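Local coordinates for protein CmeC (Campylobacter jejuni, PDB 4MT4) that forms a trimeric outer membrane channel of the outer membrane factor family and probably carries efflux substrates out of the cell, at residues B[158-161]-B[162-166]; B[374-377]-B[378-382]; B[433-436]-B[437-441]. All blocks are in the same frame, centred on the assembly; numbering follows the deposited sequence.

Contact 1. Residues B[158-161]-B[162-166]; sequences NTVQ and TYFNL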
ATOM      1  N   ASN B 158      -0.923  14.548 -12.450  1.00 47.35           N
ATOM      2  CA  ASN B 158      -1.844  13.455 -12.733  1.00 49.64           C
ATOM      3  C   ASN B 158      -3.074  13.936 -13.490  1.00 47.55           C
ATOM      4  O   ASN B 158      -3.575  13.242 -14.373  1.00 48.80           O
ATOM      5  CB  ASN B 158      -2.269  12.759 -11.438  1.00 51.91           C
ATOM      6  CG  ASN B 158      -1.165  11.904 -10.845  1.00 55.98           C
ATOM      7  OD1 ASN B 158      -0.215  11.532 -11.533  1.00 63.00           O
ATOM      8  ND2 ASN B 158      -1.290  11.583  -9.563  1.00 55.97           N
ATOM      9  N   THR B 159      -3.551  15.128 -13.144  1.00 38.49           N
ATOM     10  CA  THR B 159      -4.701  15.727 -13.814  1.00 49.48           C
ATOM     11  C   THR B 159      -4.383  16.062 -15.270  1.00 49.32           C
ATOM     12  O   THR B 159      -5.186  15.803 -16.168  1.00 49.27           O
ATOM     13  CB  THR B 159      -5.169  17.004 -13.090  1.00 41.00           C
ATOM     14  OG1 THR B 159      -5.613  16.670 -11.768  1.00 51.82           O
ATOM     15  CG2 THR B 159      -6.307  17.668 -13.847  1.00 48.59           C
ATOM     16  N   VAL B 160      -3.203  16.635 -15.495  1.00 47.43           N
ATOM     17  CA  VAL B 160      -2.770  17.002 -16.841  1.00 41.03           C
ATOM     18  C   VAL B 160      -2.588  15.770 -17.722  1.00 53.31           C
ATOM     19  O   VAL B 160      -3.039  15.739 -18.869  1.00 49.36           O
ATOM     20  CB  VAL B 160      -1.447  17.800 -16.812  1.00 46.59           C
ATOM     21  CG1 VAL B 160      -0.908  18.007 -18.219  1.00 39.03           C
ATOM     22  CG2 VAL B 160      -1.647  19.134 -16.110  1.00 42.21           C
ATOM     23  N   GLN B 161      -1.926  14.754 -17.177  1.00 44.32           N
ATOM     24  CA  GLN B 161      -1.644  13.535 -17.924  1.00 43.81           C
ATOM     25  C   GLN B 161      -2.899  12.693 -18.143  1.00 49.19           C
ATOM     26  O   GLN B 161      -2.982  11.934 -19.107  1.00 52.32           O
ATOM     27  CB  GLN B 161      -0.570  12.708 -17.210  1.00 37.26           C
ATOM     28  CG  GLN B 161       0.828  13.313 -17.275  1.00 39.08           C
ATOM     29  CD  GLN B 161       1.891  12.405 -16.688  1.00 44.83           C
ATOM     30  OE1 GLN B 161       1.598  11.547 -15.856  1.00 52.20           O
ATOM     31  NE2 GLN B 161       3.133  12.585 -17.125  1.00 55.27           N
ATOM     32  N   THR B 162      -3.874  12.829 -17.250  1.00 46.78           N
ATOM     33  CA  THR B 162      -5.159  12.154 -17.415  1.00 51.33           C
ATOM     34  C   THR B 162      -5.964  12.846 -18.510  1.00 51.13           C
ATOM     35  O   THR B 162      -6.646  12.195 -19.305  1.00 42.62           O
ATOM     36  CB  THR B 162      -5.971  12.136 -16.105  1.00 36.81           C
ATOM     37  OG1 THR B 162      -5.260  11.385 -15.115  1.00 44.18           O
ATOM     38  CG2 THR B 162      -7.341  11.507 -16.319  1.00 37.89           C
ATOM     39  N   TYR B 163      -5.869  14.172 -18.547  1.00 42.89           N
ATOM     40  CA  TYR B 163      -6.519  14.965 -19.585  1.00 43.27           C
ATOM     41  C   TYR B 163      -6.021  14.564 -20.968  1.00 54.30           C
ATOM     42  O   TYR B 163      -6.813  14.343 -21.882  1.00 49.98           O
ATOM     43  CB  TYR B 163      -6.275  16.459 -19.353  1.00 42.30           C
ATOM     44  CG  TYR B 163      -6.676  17.347 -20.513  1.00 53.98           C
ATOM     45  CD1 TYR B 163      -7.994  17.748 -20.683  1.00 50.71           C
ATOM     46  CD2 TYR B 163      -5.734  17.790 -21.434  1.00 44.67           C
ATOM     47  CE1 TYR B 163      -8.366  18.562 -21.739  1.00 55.33           C
ATOM     48  CE2 TYR B 163      -6.094  18.603 -22.495  1.00 52.27           C
ATOM     49  CZ  TYR B 163      -7.411  18.986 -22.642  1.00 63.33           C
ATOM     50  OH  TYR B 163      -7.778  19.795 -23.691  1.00 50.89           O
ATOM     51  N   PHE B 164      -4.703  14.469 -21.105  1.00 41.96           N
ATOM     52  CA  PHE B 164      -4.076  14.132 -22.376  1.00 47.07           C
ATOM     53  C   PHE B 164      -4.368  12.693 -22.794  1.00 58.29           C
ATOM     54  O   PHE B 164      -4.504  12.401 -23.982  1.00 46.50           O
ATOM     55  CB  PHE B 164      -2.566  14.362 -22.298  1.00 46.77           C
ATOM     56  CG  PHE B 164      -2.161  15.792 -22.519  1.00 52.43           C
ATOM     57  CD1 PHE B 164      -2.809  16.566 -23.467  1.00 46.52           C
ATOM     58  CD2 PHE B 164      -1.144  16.366 -21.774  1.00 45.71           C
ATOM     59  CE1 PHE B 164      -2.445  17.883 -23.676  1.00 46.51           C
ATOM     60  CE2 PHE B 164      -0.775  17.685 -21.976  1.00 50.72           C
ATOM     61  CZ  PHE B 164      -1.428  18.445 -22.929  1.00 46.92           C
ATOM     62  N   ASN B 165      -4.461  11.797 -21.815  1.00 44.89           N
ATOM     63  CA  ASN B 165      -4.856  10.420 -22.084  1.00 47.54           C
ATOM     64  C   ASN B 165      -6.311  10.352 -22.531  1.00 55.34           C
ATOM     65  O   ASN B 165      -6.694   9.476 -23.310  1.00 56.41           O
ATOM     66  CB  ASN B 165      -4.645   9.542 -20.850  1.00 43.56           C
ATOM     67  CG  ASN B 165      -3.186   9.216 -20.605  1.00 48.03           C
ATOM     68  OD1 ASN B 165      -2.365   9.259 -21.521  1.00 61.22           O
ATOM     69  ND2 ASN B 165      -2.856   8.881 -19.363  1.00 51.80           N
ATOM     70  N   LEU B 166      -7.117  11.284 -22.032  1.00 49.16           N
ATOM     71  CA  LEU B 166      -8.519  11.371 -22.419  1.00 55.37           C
ATOM     72  C   LEU B 166      -8.657  11.883 -23.851  1.00 50.71           C
ATOM     73  O   LEU B 166      -9.433  11.340 -24.638  1.00 46.11           O
ATOM     74  CB  LEU B 166      -9.287  12.280 -21.463  1.00 38.20           C
ATOM     75  CG  LEU B 166     -10.743  12.548 -21.846  1.00 44.17           C
ATOM     76  CD1 LEU B 166     -11.538  11.248 -21.881  1.00 42.65           C
ATOM     77  CD2 LEU B 166     -11.384  13.549 -20.899  1.00 52.16           C
TER
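Val160 and Phe164, one helical turn apart, lie side by side and point the same way, CG1 of Val160 resting 3.8 Å from ring atom CE2 of Phe164. The methyl gets there because CG1 stands anti to the backbone N of Val160 (chi1 172°). This is the close-packed side: Phe164 also meets Phe41 edge-to-face and Ala436 of helix 411-445, while Thr159 and Tyr163 face helix 44-56. The hydroxyl of Tyr163 points away from this turn and is hydrogen-bonded to Asp43 OD2 and Gln251 N. All nine residues belong to helix 129-195, one of the long helices of the periplasmic alpha-barrel that outer membrane factors build as trimers. Round the helix, the side carrying Asn158, Gln161, Thr162 and Asn165 is only partly covered and more polar. There Thr162 OG1 bonds back to Asn158 O at 2.6 Å, and the backbone N of Thr162 reaches the same oxygen at 2.9 Å from the other face of the carbonyl plane, so one acceptor serves two donors. Gln161 runs extended beyond CG, and its NE2 leaves the turn to bond Asp441 OD1 and Asn437 O on helix 411-445.

Contact 2. Residues B[374-377]-B[378-382]; sequences VARK and TIRLQ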
ATOM      1  N   VAL B 374      15.687  11.289 -21.028  1.00 45.40           N
ATOM      2  CA  VAL B 374      15.934  10.414 -22.169  1.00 48.48           C
ATOM      3  C   VAL B 374      14.640  10.101 -22.916  1.00 54.56           C
ATOM      4  O   VAL B 374      14.608  10.106 -24.145  1.00 54.29           O
ATOM      5  CB  VAL B 374      16.609   9.096 -21.738  1.00 52.05           C
ATOM      6  CG1 VAL B 374      16.714   8.136 -22.908  1.00 39.90           C
ATOM      7  CG2 VAL B 374      17.989   9.374 -21.158  1.00 56.01           C
ATOM      8  N   ALA B 375      13.573   9.838 -22.167  1.00 46.29           N
ATOM      9  CA  ALA B 375      12.281   9.526 -22.768  1.00 54.32           C
ATOM     10  C   ALA B 375      11.752  10.700 -23.579  1.00 49.50           C
ATOM     11  O   ALA B 375      11.221  10.519 -24.670  1.00 49.64           O
ATOM     12  CB  ALA B 375      11.272   9.128 -21.699  1.00 37.50           C
ATOM     13  N   ARG B 376      11.915  11.905 -23.042  1.00 43.44           N
ATOM     14  CA  ARG B 376      11.409  13.112 -23.686  1.00 50.83           C
ATOM     15  C   ARG B 376      11.993  13.287 -25.090  1.00 52.18           C
ATOM     16  O   ARG B 376      11.258  13.538 -26.048  1.00 45.77           O
ATOM     17  CB  ARG B 376      11.722  14.338 -22.820  1.00 42.86           C
ATOM     18  CG  ARG B 376      10.789  15.531 -23.008  1.00 47.52           C
ATOM     19  CD  ARG B 376      11.089  16.292 -24.293  1.00 48.69           C
ATOM     20  NE  ARG B 376      12.518  16.551 -24.447  1.00 56.34           N
ATOM     21  CZ  ARG B 376      13.084  16.985 -25.569  1.00 68.65           C
ATOM     22  NH1 ARG B 376      12.343  17.206 -26.647  1.00 54.05           N
ATOM     23  NH2 ARG B 376      14.391  17.194 -25.615  1.00 64.63           N
ATOM     24  N   LYS B 377      13.309  13.147 -25.208  1.00 48.83           N
ATOM     25  CA  LYS B 377      13.979  13.345 -26.489  1.00 60.57           C
ATOM     26  C   LYS B 377      13.797  12.148 -27.422  1.00 56.90           C
ATOM     27  O   LYS B 377      13.834  12.295 -28.642  1.00 55.34           O
ATOM     28  CB  LYS B 377      15.470  13.628 -26.278  1.00 57.87           C
ATOM     29  CG  LYS B 377      16.278  12.452 -25.754  1.00 53.53           C
ATOM     30  CD  LYS B 377      17.761  12.795 -25.691  1.00 54.34           C
ATOM     31  CE  LYS B 377      18.597  11.591 -25.287  1.00 50.17           C
ATOM     32  NZ  LYS B 377      20.046  11.929 -25.217  1.00 60.64           N
ATOM     33  N   THR B 378      13.595  10.965 -26.850  1.00 39.26           N
ATOM     34  CA  THR B 378      13.390   9.767 -27.656  1.00 48.93           C
ATOM     35  C   THR B 378      11.996   9.765 -28.272  1.00 58.15           C
ATOM     36  O   THR B 378      11.824   9.430 -29.446  1.00 51.82           O
ATOM     37  CB  THR B 378      13.584   8.482 -26.831  1.00 40.42           C
ATOM     38  OG1 THR B 378      14.907   8.459 -26.283  1.00 45.43           O
ATOM     39  CG2 THR B 378      13.386   7.251 -27.706  1.00 51.63           C
ATOM     40  N   ILE B 379      11.002  10.146 -27.475  1.00 48.96           N
ATOM     41  CA  ILE B 379       9.627  10.230 -27.951  1.00 54.97           C
ATOM     42  C   ILE B 379       9.495  11.379 -28.954  1.00 48.94           C
ATOM     43  O   ILE B 379       8.642  11.349 -29.845  1.00 60.30           O
ATOM     44  CB  ILE B 379       8.637  10.414 -26.776  1.00 43.88           C
ATOM     45  CG1 ILE B 379       8.706   9.216 -25.828  1.00 53.10           C
ATOM     46  CG2 ILE B 379       7.215  10.554 -27.280  1.00 53.65           C
ATOM     47  CD1 ILE B 379       7.896   9.389 -24.564  1.00 41.48           C
ATOM     48  N   ARG B 380      10.362  12.379 -28.822  1.00 48.56           N
ATOM     49  CA  ARG B 380      10.410  13.479 -29.780  1.00 47.57           C
ATOM     50  C   ARG B 380      10.761  12.957 -31.172  1.00 57.52           C
ATOM     51  O   ARG B 380      10.212  13.413 -32.176  1.00 54.28           O
ATOM     52  CB  ARG B 380      11.423  14.538 -29.342  1.00 47.36           C
ATOM     53  CG  ARG B 380      11.553  15.708 -30.303  1.00 49.39           C
ATOM     54  CD  ARG B 380      10.216  16.396 -30.523  1.00 43.62           C
ATOM     55  NE  ARG B 380      10.329  17.511 -31.458  1.00 54.39           N
ATOM     56  CZ  ARG B 380      10.231  17.389 -32.778  1.00 63.33           C
ATOM     57  NH1 ARG B 380      10.017  16.200 -33.324  1.00 54.06           N
ATOM     58  NH2 ARG B 380      10.346  18.459 -33.554  1.00 48.95           N
ATOM     59  N   LEU B 381      11.675  11.992 -31.220  1.00 47.69           N
ATOM     60  CA  LEU B 381      12.033  11.336 -32.470  1.00 54.83           C
ATOM     61  C   LEU B 381      10.864  10.502 -32.981  1.00 50.24           C
ATOM     62  O   LEU B 381      10.574  10.490 -34.177  1.00 58.48           O
ATOM     63  CB  LEU B 381      13.268  10.452 -32.287  1.00 44.12           C
ATOM     64  CG  LEU B 381      14.570  11.153 -31.901  1.00 54.89           C
ATOM     65  CD1 LEU B 381      15.686  10.137 -31.711  1.00 42.44           C
ATOM     66  CD2 LEU B 381      14.953  12.185 -32.949  1.00 48.80           C
ATOM     67  N   GLN B 382      10.199   9.812 -32.058  1.00 55.83           N
ATOM     68  CA  GLN B 382       9.047   8.978 -32.386  1.00 52.21           C
ATOM     69  C   GLN B 382       7.915   9.793 -32.998  1.00 62.00           C
ATOM     70  O   GLN B 382       7.135   9.278 -33.799  1.00 61.37           O
ATOM     71  CB  GLN B 382       8.540   8.250 -31.141  1.00 55.87           C
ATOM     72  CG  GLN B 382       9.473   7.169 -30.622  1.00 60.15           C
ATOM     73  CD  GLN B 382       8.876   6.397 -29.462  1.00 67.20           C
ATOM     74  OE1 GLN B 382       8.853   5.168 -29.466  1.00 82.25           O
ATOM     75  NE2 GLN B 382       8.393   7.118 -28.457  1.00 69.55           N
TER
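Val374 O is gripped twice by Thr378: its backbone N comes to 3.0 Å and its OG1 to 2.7 Å, from opposite faces of the carbonyl plane. The hydroxyl stands well above that plane. With OG1 beside its own backbone N (chi1 -59°), the threonine side chain folds back over the preceding turn, alongside Val374, whose CG1 lies 3.8 Å from the hydroxyl oxygen. One residue on, Ile379 N makes a straighter bond to Ala375 O, 2.8 Å long at 165°, and CG1 of Ile379 lies 3.1 Å from that same oxygen. Arg376 and Arg380 run side by side, their guanidinium planes turned 73° apart; NH1 of Arg376 comes 3.9 Å from CB of Arg380, obliquely. Arg376, bent at its second and third torsions, uses NH2 for a salt bridge to Glu26 and a hydrogen bond to Gly21 O, while Arg380 pairs through NH1 with Asp384. NZ of Lys377 makes a hydrogen bond to Leu20 O. The turn lies on helix 339-405 of the periplasmic alpha-barrel, where Val374 packs on Glu226 and Thr378 on Leu223, both of a neighbouring subunit. The threonine hydroxyl thus spends its donor bond within its own helix at a subunit boundary, while separate acidic partners probably offset the like charges of the two arginines.

Contact 3. Residues B[433-436]-B[437-441]; sequences YSYA and NSIVD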
ATOM      1  N   TYR B 433       0.460  12.144 -27.605  1.00 41.61           N
ATOM      2  CA  TYR B 433       0.097  12.492 -26.236  1.00 50.43           C
ATOM      3  C   TYR B 433       0.996  11.791 -25.226  1.00 51.52           C
ATOM      4  O   TYR B 433       1.009  12.138 -24.047  1.00 55.57           O
ATOM      5  CB  TYR B 433      -1.374  12.162 -25.978  1.00 47.85           C
ATOM      6  CG  TYR B 433      -2.303  12.992 -26.835  1.00 46.17           C
ATOM      7  CD1 TYR B 433      -2.763  14.228 -26.401  1.00 37.30           C
ATOM      8  CD2 TYR B 433      -2.697  12.550 -28.090  1.00 53.26           C
ATOM      9  CE1 TYR B 433      -3.599  14.994 -27.190  1.00 52.45           C
ATOM     10  CE2 TYR B 433      -3.531  13.306 -28.884  1.00 42.79           C
ATOM     11  CZ  TYR B 433      -3.981  14.527 -28.433  1.00 62.34           C
ATOM     12  OH  TYR B 433      -4.813  15.279 -29.229  1.00 52.01           O
ATOM     13  N   SER B 434       1.753  10.806 -25.696  1.00 47.68           N
ATOM     14  CA  SER B 434       2.822  10.242 -24.885  1.00 45.69           C
ATOM     15  C   SER B 434       3.951  11.254 -24.804  1.00 49.60           C
ATOM     16  O   SER B 434       4.700  11.289 -23.830  1.00 56.34           O
ATOM     17  CB  SER B 434       3.326   8.918 -25.463  1.00 40.20           C
ATOM     18  OG  SER B 434       2.321   7.920 -25.405  1.00 65.83           O
ATOM     19  N   TYR B 435       4.067  12.080 -25.839  1.00 50.68           N
ATOM     20  CA  TYR B 435       5.064  13.142 -25.857  1.00 58.47           C
ATOM     21  C   TYR B 435       4.626  14.299 -24.972  1.00 43.80           C
ATOM     22  O   TYR B 435       5.449  14.930 -24.311  1.00 45.73           O
ATOM     23  CB  TYR B 435       5.318  13.641 -27.281  1.00 39.78           C
ATOM     24  CG  TYR B 435       6.383  14.715 -27.342  1.00 45.09           C
ATOM     25  CD1 TYR B 435       7.727  14.392 -27.197  1.00 40.65           C
ATOM     26  CD2 TYR B 435       6.047  16.050 -27.534  1.00 39.53           C
ATOM     27  CE1 TYR B 435       8.705  15.369 -27.243  1.00 40.11           C
ATOM     28  CE2 TYR B 435       7.019  17.031 -27.581  1.00 46.85           C
ATOM     29  CZ  TYR B 435       8.346  16.686 -27.437  1.00 45.83           C
ATOM     30  OH  TYR B 435       9.318  17.663 -27.485  1.00 45.72           O
ATOM     31  N   ALA B 436       3.325  14.574 -24.972  1.00 41.47           N
ATOM     32  CA  ALA B 436       2.757  15.608 -24.114  1.00 49.43           C
ATOM     33  C   ALA B 436       2.976  15.248 -22.649  1.00 44.81           C
ATOM     34  O   ALA B 436       3.361  16.093 -21.843  1.00 46.66           O
ATOM     35  CB  ALA B 436       1.274  15.791 -24.405  1.00 47.61           C
ATOM     36  N   ASN B 437       2.737  13.983 -22.318  1.00 38.50           N
ATOM     37  CA  ASN B 437       2.948  13.491 -20.962  1.00 54.43           C
ATOM     38  C   ASN B 437       4.428  13.353 -20.623  1.00 49.07           C
ATOM     39  O   ASN B 437       4.805  13.340 -19.450  1.00 48.83           O
ATOM     40  CB  ASN B 437       2.245  12.147 -20.763  1.00 44.16           C
ATOM     41  CG  ASN B 437       0.734  12.276 -20.737  1.00 41.74           C
ATOM     42  OD1 ASN B 437       0.196  13.378 -20.629  1.00 45.94           O
ATOM     43  ND2 ASN B 437       0.042  11.146 -20.826  1.00 41.00           N
ATOM     44  N   SER B 438       5.263  13.244 -21.651  1.00 45.38           N
ATOM     45  CA  SER B 438       6.705  13.167 -21.450  1.00 43.14           C
ATOM     46  C   SER B 438       7.229  14.521 -20.995  1.00 45.11           C
ATOM     47  O   SER B 438       8.196  14.601 -20.237  1.00 42.74           O
ATOM     48  CB  SER B 438       7.418  12.721 -22.729  1.00 44.05           C
ATOM     49  OG  SER B 438       7.448  13.762 -23.691  1.00 44.11           O
ATOM     50  N   ILE B 439       6.583  15.584 -21.464  1.00 42.01           N
ATOM     51  CA  ILE B 439       6.919  16.938 -21.039  1.00 44.98           C
ATOM     52  C   ILE B 439       6.629  17.101 -19.553  1.00 49.86           C
ATOM     53  O   ILE B 439       7.436  17.649 -18.805  1.00 46.48           O
ATOM     54  CB  ILE B 439       6.128  18.000 -21.830  1.00 40.76           C
ATOM     55  CG1 ILE B 439       6.380  17.852 -23.331  1.00 53.35           C
ATOM     56  CG2 ILE B 439       6.503  19.397 -21.369  1.00 44.10           C
ATOM     57  CD1 ILE B 439       7.823  18.055 -23.730  1.00 47.21           C
ATOM     58  N   VAL B 440       5.467  16.609 -19.137  1.00 42.44           N
ATOM     59  CA  VAL B 440       5.035  16.690 -17.748  1.00 52.25           C
ATOM     60  C   VAL B 440       5.975  15.922 -16.820  1.00 45.99           C
ATOM     61  O   VAL B 440       6.314  16.399 -15.736  1.00 45.07           O
ATOM     62  CB  VAL B 440       3.600  16.147 -17.583  1.00 50.64           C
ATOM     63  CG1 VAL B 440       3.151  16.242 -16.133  1.00 45.08           C
ATOM     64  CG2 VAL B 440       2.644  16.906 -18.488  1.00 44.35           C
ATOM     65  N   ASP B 441       6.395  14.735 -17.254  1.00 48.59           N
ATOM     66  CA  ASP B 441       7.294  13.899 -16.465  1.00 39.83           C
ATOM     67  C   ASP B 441       8.606  14.616 -16.163  1.00 48.43           C
ATOM     68  O   ASP B 441       9.136  14.514 -15.058  1.00 52.69           O
ATOM     69  CB  ASP B 441       7.571  12.577 -17.185  1.00 42.56           C
ATOM     70  CG  ASP B 441       6.397  11.618 -17.113  1.00 56.45           C
ATOM     71  OD1 ASP B 441       5.639  11.681 -16.122  1.00 58.25           O
ATOM     72  OD2 ASP B 441       6.233  10.799 -18.044  1.00 57.27           O
TER
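Asn437 folds back on Tyr433: its backbone N bonds Tyr433 O at 3.1 Å, and its CG lies 3.3 Å from that oxygen, CG being placed beside the backbone N (chi1 -70°). ND2 makes a weak hydrogen bond to OD1 of Asn165 on helix 129-195. Ser438 follows, with weak backbone bonds to Ser434 O and Tyr435 O; its OG sits between its own N and carbonyl carbon (chi1 74°) and lies obliquely off the Tyr435 ring, 3.6 Å from CD1. Ile439 N then bonds Tyr435 O at 3.1 Å, while its CD1 reaches the far part of the same ring, 4.0 Å from CZ, the two side chains crossing obliquely. Val440 N makes a weak 3.5 Å bond to Ala436 O, with CG2 of Val440 also 3.5 Å from that oxygen. Asp441 N closes the walk with a backbone bond to Asn437 O. The helix, 411-445, lies between helices 129-195 and 339-405 in the alpha-barrel wall, and the hydroxyl of Tyr435 meets Arg376 on the latter. Several shared or weak backbone bonds suggest a slightly irregular turn, while the tyrosine ring couples an apolar flank at Ile439 to a polar end that bonds an arginine.

Overall arrangement
The contacts are single turns of three long helices, 129-195, 339-405 and 411-445, lying side by side, with contact 3 in the middle. Contact 3 is the most buried; contacts 1 and 2 are partly buried, and among them contact 2 alone borders another subunit. Centres of contacts 1 and 3, and of contacts 2 and 3, are 10 Å apart; contacts 1 and 2 do not touch, their nearest atoms being about 9 Å apart. The join of 1 to 3 is mainly amide with carboxylate and backbone carbonyl, beside packing of Phe164; that of 2 to 3 is an arginine with tyrosine and aliphatic packing. Contacts 1 and 2 share a threonine folded back on its helix; charge is concentrated in contact 2.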